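Local coordinates for sister chromatid cohesion protein (Chaetomium thermophilum, PDB 5T8V), which probably loads cohesin onto chromatin, here as the C-terminal helical HEAT-repeat part of the loader Scc2, at residues 1368-1372 against 1431-1435; 1254-1258 against 1272-1276; 357-362 against 544-549; 486-490 against 595-599; 780-785 against 841-845. All coordinates share one frame; numbering follows the deposited sequence.

How the contacts relate
Contacts 1 and 2 are neighbours near the C-terminal end of the chain, their centres 13 Å apart, and they touch. Helix 1364-1387, which carries T1368 and M1372 of contact 1, also packs on I1256, F1258 and H1272 of contact 2. Contacts 3 and 4 lie 23 Å apart between centres and alternate along the chain without touching, while contact 5 stands alone, about 43 Å or more from any other by nearest atoms. Contacts 1 and 4 are buried, with no hydrogen bond across: contact 1 rests on methionine and aliphatic chains, contact 4 on aliphatic ones. Contact 2 is partly buried and fastened by polar bonds. Contacts 3 and 5 join an apolar centre to a charged margin, salt-bridged in contact 3 alone.

Contact 1 of 5, residues 1368-1372 against 1431-1435; sequences TAASM and IMGAL
M1372 reaches from its helix into the bend formed by 1431-1435. Its SD lies 3.6 Å from A1434 CB and passes close to the carbonyl oxygen of I1431. The chain bends at its last torsion (chi3 -61°), which swings CE over to L1435, 3.4 Å from CD1; a long unbranched side chain suits the place because SD and CE can reach two different residues. One turn earlier, T1368 lays CG2 against A1434 CB, at 3.9 Å, and slides past the other branch of L1435, while A1369 CB meets CD1 of that leucine at 3.8 Å. L1435 is poorly ordered, so its exact pose is less certain. The receiving segment is a type I beta turn, I1431 to A1434, that follows helix 1422-1431 and leads the chain toward helix 1439-1452, a helix-to-helix connection of this largely helical solenoid; its closing bond, A1434 N to I1431 O, is weak. Alanine suits the turn's last position, since a single methyl can meet both M1372 and T1368. Farther out, T1368 OG1 is hydrogen-bonded to L1364 O and M1442 O, which ties its polar branch to helix 1439-1452 and keeps CG2 for the turn. I1431 leans on L1375 and E1379 farther along helix 1364-1387.

Contact 2 of 5, residues 1254-1258 against 1272-1276; sequences SQIDF and HVQYS
H1272 and I1256 are joined by a hydrogen bond from the imidazole NE2 to the backbone O, 2.9 Å long and bent to 140° at the hydrogen. The donor stands well above the carbonyl plane, and the acceptor lies somewhat off the ring plane. With CG anti to the backbone N (chi1 -176°), the ring is carried out from helix 1271-1284 to the loop, where Q1255 O lies near its edge and F1258 CB packs 3.5 Å from CD2. S1276 OG, bonded to H1272 O, sits over one face of the imidazole and also touches I1256 CG2. Histidine suits the place because it offers an aromatic ring and an N-H to a loop carbonyl; a leucine in its place would probably leave I1256 O without this donor and F1258 CB without the ring it packs beside. The second bond across runs from Y1275 OH to Q1255 OE1, 2.8 Å, with amide and ring planes 76° apart; the same OE1 takes a weak bond from Q1205 NE2. D1257 turns away from the helix, and its OD1 accepts F1258 N at 2.9 Å and also bonds T1308 OG1, so one oxygen both braces the loop and ties it to helix 1291-1319. Both segments belong to the sister chromatid cohesion C-terminus family region, in a helix-loop-helix connection of the solenoid. Around them, helix 1200-1213 covers Q1255 and Y1275, helix 1364-1387 packs on I1256, F1258 and H1272, and helix 1291-1319 flanks D1257 and F1258.

Contact 3 of 5, residues 357-362 against 544-549; sequences HSTAIR and ICTCYD
I361 is a knob seated in the hole made by I544, C545, Y548 and D549, where two helices of the alpha solenoid, far apart in sequence, meet. The segments cross obliquely, nearer antiparallel than parallel, their local axes 10.1 Å apart and 139° between directions. This is the tightly packed part. CG1 of I361 stands over one face of the Y548 ring in a CH-pi contact, 3.7 Å from the centroid, while CD1 reaches on to I544 CG2 at 3.7 Å and CG2 touches Y548 CD1 and borders D549. A branched side chain suits the hole because both branches cover the Y548 ring while CD1 goes on to I544. An extended chi1 (177°) sends Y548 across the other helix until its OH comes 3.0 Å from H357 ND1, at the edge of the imidazole. Either partner could be the donor. The two rings meet rim to rim, their planes 55° apart.

The margin is more solvent-exposed and is held by polar bonds in place of packing. There R362, bent at chi2 and chi3, curls back to grip D549 end-on: NH2 to OD1 at 2.7 Å and NH1 to OD2 at 3.2 Å. Carboxylate and guanidinium are nearly coplanar, and both oxygens are met on the syn side. Thus dispersion and CH-pi packing fill the middle, while the directional bonds at its ends would tend to fix the register of the helices.

Contact 4 of 5, residues 486-490 against 595-599; sequences LSDLA and LSYSI
Side-by-side packing of helices in an alpha solenoid brings L486, L489 and A490 of helix 481-494 against L595, S596 and I599 of helix 590-602. The two segments run almost parallel, 24° apart, with local axes 10.3 Å from each other. I599 touches L486, L489 and A490. Its CD1 lies 3.8 Å from A490 CB and also approaches the backbone O of L486, while a chi1 of -70° places CG1 next to the backbone N and sends CG2 toward L489, 3.8 Å from CD2. Cutting I599 back to an alanine would probably open a gap beside A490 and give L489 more freedom to turn. A490 suits its place because its methyl fits the seam next to the longer isoleucine. On the first turn, L486 CB rests 3.9 Å from L595 CD2, and both methyls of L486 come round S596 OG. That hydroxyl is already bonded to Q592 O on its own helix, so it faces the leucine as a small, satisfied group. Helix 446-474 covers A490 and L595 from outside the pair; M503 touches both L489 and I599. With no hydrogen bond across, cohesion between these two segments rests on buried aliphatic fit.

Contact 5 of 5, residues 780-785 against 841-845; sequences MVQTVK and DVLQV
V781 is the centre of the apolar contacts. Its chi1 of 176° points CG1 away from its own amide nitrogen and against D841 CB, at 3.4 Å, and its CG2 meets V842 CG2 at 4.0 Å. V784, one turn on, sets CG2 4.1 Å from V845 CB, crossing it at about a right angle, while M780 extends CE to V845 CG2 at 4.3 Å. The placement of V845 CG1 is doubtful in the model, so the branches of that residue should be read with caution. Short, beta-branched valines suit this patch, since they give a firm surface and keep the backbones close: the local axes approach to 8.7 Å.

The polar part is electrostatic and lies at the exposed margin. K785 runs its aliphatic chain along the D841 carboxylate, then bends at chi4, leaving NZ 4.4 Å from OD2. K785 CD and CE make the close contacts, and the charge attraction is probably weak.

Farther along helix 839-852, F849 and I848 touch M780 and V784, and P837 lies beside V781. Helices 773-786 and 839-852 cross locally at 84°, a steep crossing between helices separated by two others in the chain, within the alpha-solenoid built from HEAT repeats.

Contact 1 of 5, residues 1368-1372 against 1431-1435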
# COMPACT_ATOMS: atom_id res chain seq x y z
N THR A 1368 5.58 47.54 29.68
CA THR A 1368 6.01 46.21 29.27
C THR A 1368 4.80 45.34 28.96
O THR A 1368 4.74 44.68 27.91
CB THR A 1368 6.87 45.58 30.36
OG1 THR A 1368 8.00 46.43 30.64
CG2 THR A 1368 7.37 44.19 29.93
N ALA A 1369 3.82 45.34 29.86
CA ALA A 1369 2.54 44.69 29.59
C ALA A 1369 1.97 45.14 28.25
O ALA A 1369 1.60 44.32 27.41
CB ALA A 1369 1.54 45.00 30.71
N ALA A 1370 1.90 46.45 28.04
CA ALA A 1370 1.45 46.98 26.76
C ALA A 1370 2.23 46.36 25.61
O ALA A 1370 1.65 45.75 24.71
CB ALA A 1370 1.59 48.51 26.75
N SER A 1371 3.56 46.48 25.66
CA SER A 1371 4.41 46.04 24.55
C SER A 1371 4.17 44.58 24.21
O SER A 1371 3.86 44.24 23.06
CB SER A 1371 5.88 46.28 24.90
OG SER A 1371 6.14 47.65 25.15
N MET A 1372 4.32 43.69 25.20
CA MET A 1372 4.20 42.25 24.98
C MET A 1372 3.03 41.91 24.06
O MET A 1372 3.16 41.07 23.17
CB MET A 1372 4.02 41.52 26.31
CG MET A 1372 5.29 41.38 27.12
SD MET A 1372 5.05 40.33 28.57
CE MET A 1372 3.79 41.26 29.44
N ILE A 1431 8.21 36.01 24.58
CA ILE A 1431 7.64 37.35 24.72
C ILE A 1431 6.79 37.43 25.97
O ILE A 1431 6.83 38.43 26.71
CB ILE A 1431 6.84 37.72 23.46
CG1 ILE A 1431 7.74 37.70 22.21
CG2 ILE A 1431 6.19 39.09 23.61
CD1 ILE A 1431 6.98 37.57 20.91
N MET A 1432 6.01 36.39 26.24
CA MET A 1432 5.09 36.36 27.38
C MET A 1432 5.79 36.02 28.69
O MET A 1432 5.11 35.78 29.69
CB MET A 1432 3.97 35.35 27.11
CG MET A 1432 3.07 35.74 25.95
SD MET A 1432 2.04 37.17 26.32
CE MET A 1432 1.34 37.51 24.71
N GLY A 1433 7.12 35.99 28.71
CA GLY A 1433 7.88 35.86 29.94
C GLY A 1433 8.56 37.13 30.40
O GLY A 1433 9.37 37.07 31.33
N ALA A 1434 8.25 38.29 29.81
CA ALA A 1434 8.97 39.51 30.14
C ALA A 1434 8.65 39.98 31.55
O ALA A 1434 9.56 40.31 32.33
CB ALA A 1434 8.63 40.61 29.12
N LEU A 1435 7.37 40.01 31.91
CA LEU A 1435 6.96 40.50 33.23
C LEU A 1435 7.21 39.50 34.34
O LEU A 1435 6.69 39.68 35.45
CB LEU A 1435 5.48 40.89 33.21
CG LEU A 1435 5.14 42.14 32.41
CD1 LEU A 1435 3.67 42.50 32.57
CD2 LEU A 1435 5.99 43.31 32.81

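Contact 2 of 5, residues 1254-1258 against 1272-1276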
# COMPACT_ATOMS: atom_id res chain seq x y z
N SER A 1254 -10.06 43.00 17.26
CA SER A 1254 -10.57 44.16 17.98
C SER A 1254 -10.64 43.89 19.48
O SER A 1254 -10.54 44.83 20.28
CB SER A 1254 -11.94 44.55 17.44
OG SER A 1254 -11.85 44.97 16.09
N GLN A 1255 -10.79 42.63 19.87
CA GLN A 1255 -10.80 42.29 21.29
C GLN A 1255 -9.42 42.39 21.92
O GLN A 1255 -9.31 42.28 23.15
CB GLN A 1255 -11.36 40.88 21.49
CG GLN A 1255 -12.88 40.80 21.40
CD GLN A 1255 -13.56 41.14 22.72
OE1 GLN A 1255 -13.21 40.60 23.76
NE2 GLN A 1255 -14.53 42.04 22.67
N ILE A 1256 -8.37 42.60 21.13
CA ILE A 1256 -7.02 42.72 21.67
C ILE A 1256 -6.63 44.17 21.94
O ILE A 1256 -5.68 44.41 22.70
CB ILE A 1256 -6.00 42.07 20.72
CG1 ILE A 1256 -6.44 40.66 20.33
CG2 ILE A 1256 -4.63 41.99 21.38
CD1 ILE A 1256 -5.63 40.02 19.24
N ASP A 1257 -7.35 45.14 21.36
CA ASP A 1257 -7.07 46.55 21.62
C ASP A 1257 -7.10 46.81 23.12
O ASP A 1257 -7.68 46.02 23.87
CB ASP A 1257 -8.08 47.43 20.89
CG ASP A 1257 -7.48 48.74 20.42
OD1 ASP A 1257 -6.43 49.14 20.96
OD2 ASP A 1257 -8.07 49.38 19.52
N PHE A 1258 -6.51 47.92 23.56
CA PHE A 1258 -6.36 48.17 24.98
C PHE A 1258 -6.28 49.66 25.24
O PHE A 1258 -6.00 50.46 24.35
CB PHE A 1258 -5.13 47.46 25.55
CG PHE A 1258 -3.86 47.77 24.80
CD1 PHE A 1258 -3.51 47.05 23.68
CD2 PHE A 1258 -3.02 48.79 25.23
CE1 PHE A 1258 -2.35 47.33 22.99
CE2 PHE A 1258 -1.86 49.07 24.54
CZ PHE A 1258 -1.52 48.34 23.42
N HIS A 1272 -5.85 41.28 30.69
CA HIS A 1272 -5.95 41.52 29.26
C HIS A 1272 -4.76 40.97 28.49
O HIS A 1272 -4.87 40.74 27.28
CB HIS A 1272 -6.09 43.02 29.00
CG HIS A 1272 -6.29 43.36 27.55
ND1 HIS A 1272 -7.28 42.78 26.78
CD2 HIS A 1272 -5.63 44.21 26.74
CE1 HIS A 1272 -7.21 43.26 25.55
NE2 HIS A 1272 -6.22 44.13 25.50
N VAL A 1273 -3.62 40.76 29.15
CA VAL A 1273 -2.48 40.14 28.48
C VAL A 1273 -2.67 38.63 28.38
O VAL A 1273 -2.35 38.02 27.36
CB VAL A 1273 -1.18 40.49 29.21
CG1 VAL A 1273 0.00 39.71 28.64
CG2 VAL A 1273 -0.91 41.99 29.10
N GLN A 1274 -3.19 38.00 29.44
CA GLN A 1274 -3.53 36.59 29.37
C GLN A 1274 -4.59 36.33 28.31
O GLN A 1274 -4.48 35.39 27.52
CB GLN A 1274 -4.00 36.10 30.74
CG GLN A 1274 -4.21 34.60 30.84
CD GLN A 1274 -2.92 33.81 30.71
OE1 GLN A 1274 -2.04 33.89 31.57
NE2 GLN A 1274 -2.81 33.04 29.64
N TYR A 1275 -5.63 37.18 28.28
CA TYR A 1275 -6.68 37.05 27.28
C TYR A 1275 -6.14 37.29 25.88
O TYR A 1275 -6.37 36.49 24.96
CB TYR A 1275 -7.81 38.03 27.62
CG TYR A 1275 -8.98 38.02 26.68
CD1 TYR A 1275 -9.60 36.83 26.30
CD2 TYR A 1275 -9.51 39.21 26.18
CE1 TYR A 1275 -10.68 36.83 25.45
CE2 TYR A 1275 -10.59 39.21 25.33
CZ TYR A 1275 -11.18 38.02 24.96
OH TYR A 1275 -12.26 38.02 24.11
N SER A 1276 -5.39 38.38 25.70
CA SER A 1276 -4.80 38.69 24.40
C SER A 1276 -3.96 37.52 23.90
O SER A 1276 -4.12 37.07 22.75
CB SER A 1276 -3.95 39.95 24.50
OG SER A 1276 -4.74 41.07 24.85

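Contact 3 of 5, residues 357-362 against 544-549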
# COMPACT_ATOMS: atom_id res chain seq x y z
N HIS A 357 49.39 -22.58 -3.12
CA HIS A 357 48.04 -22.16 -3.48
C HIS A 357 47.91 -20.64 -3.54
O HIS A 357 47.18 -20.11 -4.39
CB HIS A 357 47.02 -22.75 -2.49
CG HIS A 357 47.47 -22.70 -1.07
ND1 HIS A 357 47.37 -21.57 -0.29
CD2 HIS A 357 48.03 -23.65 -0.28
CE1 HIS A 357 47.84 -21.83 0.92
NE2 HIS A 357 48.25 -23.08 0.95
N SER A 358 48.59 -19.93 -2.65
CA SER A 358 48.52 -18.47 -2.67
C SER A 358 48.96 -17.92 -4.02
O SER A 358 48.29 -17.05 -4.60
CB SER A 358 49.38 -17.90 -1.54
OG SER A 358 49.38 -16.48 -1.57
N THR A 359 50.07 -18.43 -4.55
CA THR A 359 50.58 -17.93 -5.82
C THR A 359 49.65 -18.30 -6.97
O THR A 359 49.42 -17.49 -7.87
CB THR A 359 51.98 -18.48 -6.08
OG1 THR A 359 52.82 -18.21 -4.94
CG2 THR A 359 52.59 -17.83 -7.31
N ALA A 360 49.11 -19.52 -6.95
CA ALA A 360 48.13 -19.90 -7.96
C ALA A 360 46.94 -18.94 -7.96
O ALA A 360 46.50 -18.47 -9.01
CB ALA A 360 47.67 -21.34 -7.72
N ILE A 361 46.43 -18.63 -6.76
CA ILE A 361 45.32 -17.70 -6.65
C ILE A 361 45.70 -16.34 -7.21
O ILE A 361 44.91 -15.69 -7.89
CB ILE A 361 44.87 -17.59 -5.18
CG1 ILE A 361 44.23 -18.91 -4.72
CG2 ILE A 361 43.91 -16.41 -4.98
CD1 ILE A 361 42.84 -19.18 -5.28
N ARG A 362 46.92 -15.88 -6.93
CA ARG A 362 47.31 -14.55 -7.37
C ARG A 362 47.46 -14.49 -8.89
O ARG A 362 47.02 -13.52 -9.53
CB ARG A 362 48.60 -14.12 -6.67
CG ARG A 362 48.77 -12.61 -6.48
CD ARG A 362 47.54 -11.97 -5.85
NE ARG A 362 47.02 -12.75 -4.72
CZ ARG A 362 45.75 -12.78 -4.34
NH1 ARG A 362 44.83 -12.08 -4.99
NH2 ARG A 362 45.39 -13.52 -3.30
N ILE A 544 36.60 -18.05 -7.40
CA ILE A 544 37.66 -18.78 -6.70
C ILE A 544 38.55 -17.80 -5.95
O ILE A 544 38.81 -17.96 -4.75
CB ILE A 544 38.46 -19.62 -7.70
CG1 ILE A 544 37.60 -20.77 -8.24
CG2 ILE A 544 39.73 -20.19 -7.05
CD1 ILE A 544 38.12 -21.36 -9.52
N CYS A 545 39.02 -16.76 -6.64
CA CYS A 545 39.90 -15.79 -6.00
C CYS A 545 39.23 -15.13 -4.80
O CYS A 545 39.83 -15.00 -3.73
CB CYS A 545 40.35 -14.74 -7.01
SG CYS A 545 41.37 -15.40 -8.34
N THR A 546 37.97 -14.70 -4.96
CA THR A 546 37.27 -14.06 -3.85
C THR A 546 37.12 -15.01 -2.67
O THR A 546 37.31 -14.62 -1.52
CB THR A 546 35.90 -13.55 -4.31
OG1 THR A 546 36.08 -12.49 -5.25
CG2 THR A 546 35.07 -13.05 -3.13
N CYS A 547 36.76 -16.27 -2.95
CA CYS A 547 36.63 -17.26 -1.90
C CYS A 547 37.94 -17.40 -1.12
O CYS A 547 37.95 -17.33 0.11
CB CYS A 547 36.21 -18.60 -2.50
SG CYS A 547 36.32 -20.02 -1.38
N TYR A 548 39.05 -17.58 -1.84
CA TYR A 548 40.33 -17.76 -1.16
C TYR A 548 40.74 -16.52 -0.38
O TYR A 548 41.27 -16.62 0.73
CB TYR A 548 41.41 -18.13 -2.19
CG TYR A 548 42.79 -18.28 -1.60
CD1 TYR A 548 43.62 -17.18 -1.43
CD2 TYR A 548 43.29 -19.53 -1.24
CE1 TYR A 548 44.89 -17.31 -0.90
CE2 TYR A 548 44.56 -19.67 -0.72
CZ TYR A 548 45.35 -18.56 -0.55
OH TYR A 548 46.62 -18.68 -0.03
N ASP A 549 40.49 -15.33 -0.94
CA ASP A 549 40.89 -14.09 -0.30
C ASP A 549 39.96 -13.66 0.82
O ASP A 549 40.29 -12.73 1.57
CB ASP A 549 40.97 -12.96 -1.34
CG ASP A 549 42.12 -13.14 -2.31
OD1 ASP A 549 43.12 -13.79 -1.94
OD2 ASP A 549 42.03 -12.63 -3.45

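Contact 4 of 5, residues 486-490 against 595-599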
# COMPACT_ATOMS: atom_id res chain seq x y z
N LEU A 486 23.23 -30.58 -5.95
CA LEU A 486 22.55 -29.33 -6.26
C LEU A 486 21.40 -29.06 -5.31
O LEU A 486 21.10 -27.90 -5.01
CB LEU A 486 22.04 -29.35 -7.70
CG LEU A 486 23.08 -29.40 -8.81
CD1 LEU A 486 22.38 -29.57 -10.15
CD2 LEU A 486 23.95 -28.15 -8.82
N SER A 487 20.72 -30.11 -4.84
CA SER A 487 19.59 -29.92 -3.94
C SER A 487 20.06 -29.42 -2.58
O SER A 487 19.50 -28.45 -2.04
CB SER A 487 18.81 -31.23 -3.79
OG SER A 487 17.71 -31.08 -2.91
N ASP A 488 21.08 -30.06 -2.01
CA ASP A 488 21.63 -29.57 -0.74
C ASP A 488 22.19 -28.16 -0.90
O ASP A 488 21.96 -27.29 -0.05
CB ASP A 488 22.71 -30.53 -0.24
CG ASP A 488 23.33 -30.08 1.07
OD1 ASP A 488 22.63 -30.15 2.11
OD2 ASP A 488 24.51 -29.67 1.06
N LEU A 489 22.90 -27.92 -2.00
CA LEU A 489 23.49 -26.60 -2.21
C LEU A 489 22.42 -25.53 -2.36
O LEU A 489 22.59 -24.41 -1.87
CB LEU A 489 24.39 -26.64 -3.45
CG LEU A 489 25.19 -25.37 -3.74
CD1 LEU A 489 26.17 -25.08 -2.62
CD2 LEU A 489 25.92 -25.53 -5.07
N ALA A 490 21.31 -25.86 -3.03
CA ALA A 490 20.21 -24.91 -3.15
C ALA A 490 19.57 -24.65 -1.80
O ALA A 490 19.25 -23.51 -1.46
CB ALA A 490 19.17 -25.43 -4.14
N LEU A 595 19.05 -25.33 -12.72
CA LEU A 595 19.16 -25.24 -11.26
C LEU A 595 20.56 -24.79 -10.86
O LEU A 595 20.72 -23.96 -9.96
CB LEU A 595 18.82 -26.58 -10.61
CG LEU A 595 18.98 -26.64 -9.09
CD1 LEU A 595 18.21 -25.52 -8.40
CD2 LEU A 595 18.50 -27.98 -8.57
N SER A 596 21.59 -25.33 -11.51
CA SER A 596 22.96 -24.94 -11.20
C SER A 596 23.15 -23.44 -11.38
O SER A 596 23.55 -22.72 -10.44
CB SER A 596 23.94 -25.71 -12.08
OG SER A 596 23.85 -27.10 -11.84
N TYR A 597 22.86 -22.94 -12.58
CA TYR A 597 23.06 -21.52 -12.84
C TYR A 597 22.20 -20.66 -11.92
O TYR A 597 22.63 -19.58 -11.51
CB TYR A 597 22.76 -21.21 -14.31
CG TYR A 597 23.08 -19.79 -14.69
CD1 TYR A 597 24.39 -19.33 -14.70
CD2 TYR A 597 22.07 -18.89 -15.02
CE1 TYR A 597 24.69 -18.03 -15.04
CE2 TYR A 597 22.36 -17.59 -15.35
CZ TYR A 597 23.68 -17.16 -15.36
OH TYR A 597 23.97 -15.86 -15.70
N SER A 598 21.00 -21.12 -11.59
CA SER A 598 20.15 -20.35 -10.67
C SER A 598 20.79 -20.27 -9.28
O SER A 598 20.77 -19.22 -8.64
CB SER A 598 18.76 -20.98 -10.59
OG SER A 598 18.18 -21.08 -11.88
N ILE A 599 21.35 -21.38 -8.81
CA ILE A 599 22.08 -21.36 -7.54
C ILE A 599 23.22 -20.35 -7.61
O ILE A 599 23.43 -19.56 -6.68
CB ILE A 599 22.59 -22.77 -7.20
CG1 ILE A 599 21.42 -23.68 -6.83
CG2 ILE A 599 23.58 -22.73 -6.03
CD1 ILE A 599 21.72 -25.16 -6.99

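Contact 5 of 5, residues 780-785 against 841-845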
# COMPACT_ATOMS: atom_id res chain seq x y z
N MET A 780 -23.88 -15.46 18.78
CA MET A 780 -24.58 -14.27 19.26
C MET A 780 -24.31 -14.04 20.74
O MET A 780 -23.96 -12.92 21.15
CB MET A 780 -26.07 -14.40 18.99
CG MET A 780 -26.43 -14.48 17.52
SD MET A 780 -28.21 -14.51 17.24
CE MET A 780 -28.63 -12.82 17.63
N VAL A 781 -24.46 -15.08 21.55
CA VAL A 781 -24.22 -14.95 22.99
C VAL A 781 -22.81 -14.43 23.25
O VAL A 781 -22.61 -13.47 24.00
CB VAL A 781 -24.47 -16.30 23.70
CG1 VAL A 781 -24.13 -16.19 25.18
CG2 VAL A 781 -25.91 -16.73 23.53
N GLN A 782 -21.81 -15.06 22.63
CA GLN A 782 -20.44 -14.59 22.78
C GLN A 782 -20.30 -13.14 22.35
O GLN A 782 -19.60 -12.35 23.00
CB GLN A 782 -19.49 -15.48 21.99
CG GLN A 782 -19.14 -16.79 22.67
CD GLN A 782 -18.07 -17.58 21.93
OE1 GLN A 782 -18.20 -18.78 21.72
NE2 GLN A 782 -16.99 -16.90 21.54
N THR A 783 -20.96 -12.77 21.25
CA THR A 783 -20.81 -11.41 20.72
C THR A 783 -21.37 -10.37 21.69
O THR A 783 -20.73 -9.34 21.94
CB THR A 783 -21.49 -11.30 19.36
OG1 THR A 783 -20.93 -12.27 18.47
CG2 THR A 783 -21.29 -9.91 18.77
N VAL A 784 -22.56 -10.62 22.25
CA VAL A 784 -23.14 -9.64 23.16
C VAL A 784 -22.41 -9.65 24.50
O VAL A 784 -22.23 -8.60 25.13
CB VAL A 784 -24.65 -9.89 23.35
CG1 VAL A 784 -25.36 -9.93 22.00
CG2 VAL A 784 -24.91 -11.18 24.13
N LYS A 785 -21.96 -10.82 24.94
CA LYS A 785 -21.18 -10.90 26.17
C LYS A 785 -19.84 -10.18 26.02
O LYS A 785 -19.28 -9.70 27.01
CB LYS A 785 -20.95 -12.36 26.57
CG LYS A 785 -19.82 -12.57 27.57
CD LYS A 785 -20.02 -13.84 28.38
CE LYS A 785 -18.77 -14.23 29.16
NZ LYS A 785 -17.81 -15.03 28.34
N ASP A 841 -25.69 -15.65 30.17
CA ASP A 841 -25.27 -15.02 28.92
C ASP A 841 -26.31 -15.20 27.82
O ASP A 841 -26.47 -14.31 26.98
CB ASP A 841 -23.93 -15.61 28.49
CG ASP A 841 -22.83 -15.35 29.49
OD1 ASP A 841 -22.91 -14.34 30.22
OD2 ASP A 841 -21.87 -16.16 29.56
N VAL A 842 -27.02 -16.33 27.81
CA VAL A 842 -28.10 -16.52 26.84
C VAL A 842 -29.24 -15.56 27.13
O VAL A 842 -29.83 -14.97 26.21
CB VAL A 842 -28.57 -17.98 26.85
CG1 VAL A 842 -29.74 -18.18 25.90
CG2 VAL A 842 -27.43 -18.92 26.47
N LEU A 843 -29.59 -15.39 28.41
CA LEU A 843 -30.67 -14.49 28.76
C LEU A 843 -30.33 -13.04 28.46
O LEU A 843 -31.24 -12.23 28.28
CB LEU A 843 -31.03 -14.66 30.24
CG LEU A 843 -31.57 -16.05 30.57
CD1 LEU A 843 -31.59 -16.26 32.07
CD2 LEU A 843 -32.96 -16.25 29.99
N GLN A 844 -29.04 -12.69 28.40
CA GLN A 844 -28.69 -11.32 28.03
C GLN A 844 -29.08 -11.01 26.59
O GLN A 844 -29.44 -9.87 26.28
CB GLN A 844 -27.19 -11.08 28.24
CG GLN A 844 -26.81 -10.85 29.69
CD GLN A 844 -27.58 -9.70 30.32
OE1 GLN A 844 -28.42 -9.91 31.19
NE2 GLN A 844 -27.31 -8.48 29.86
N VAL A 845 -29.03 -12.00 25.70
CA VAL A 845 -29.45 -11.79 24.31
C VAL A 845 -30.95 -12.00 24.15
O VAL A 845 -31.60 -11.27 23.39
CB VAL A 845 -28.63 -12.70 23.36
CG1 VAL A 845 -28.69 -14.15 23.78
CG2 VAL A 845 -29.12 -12.55 21.92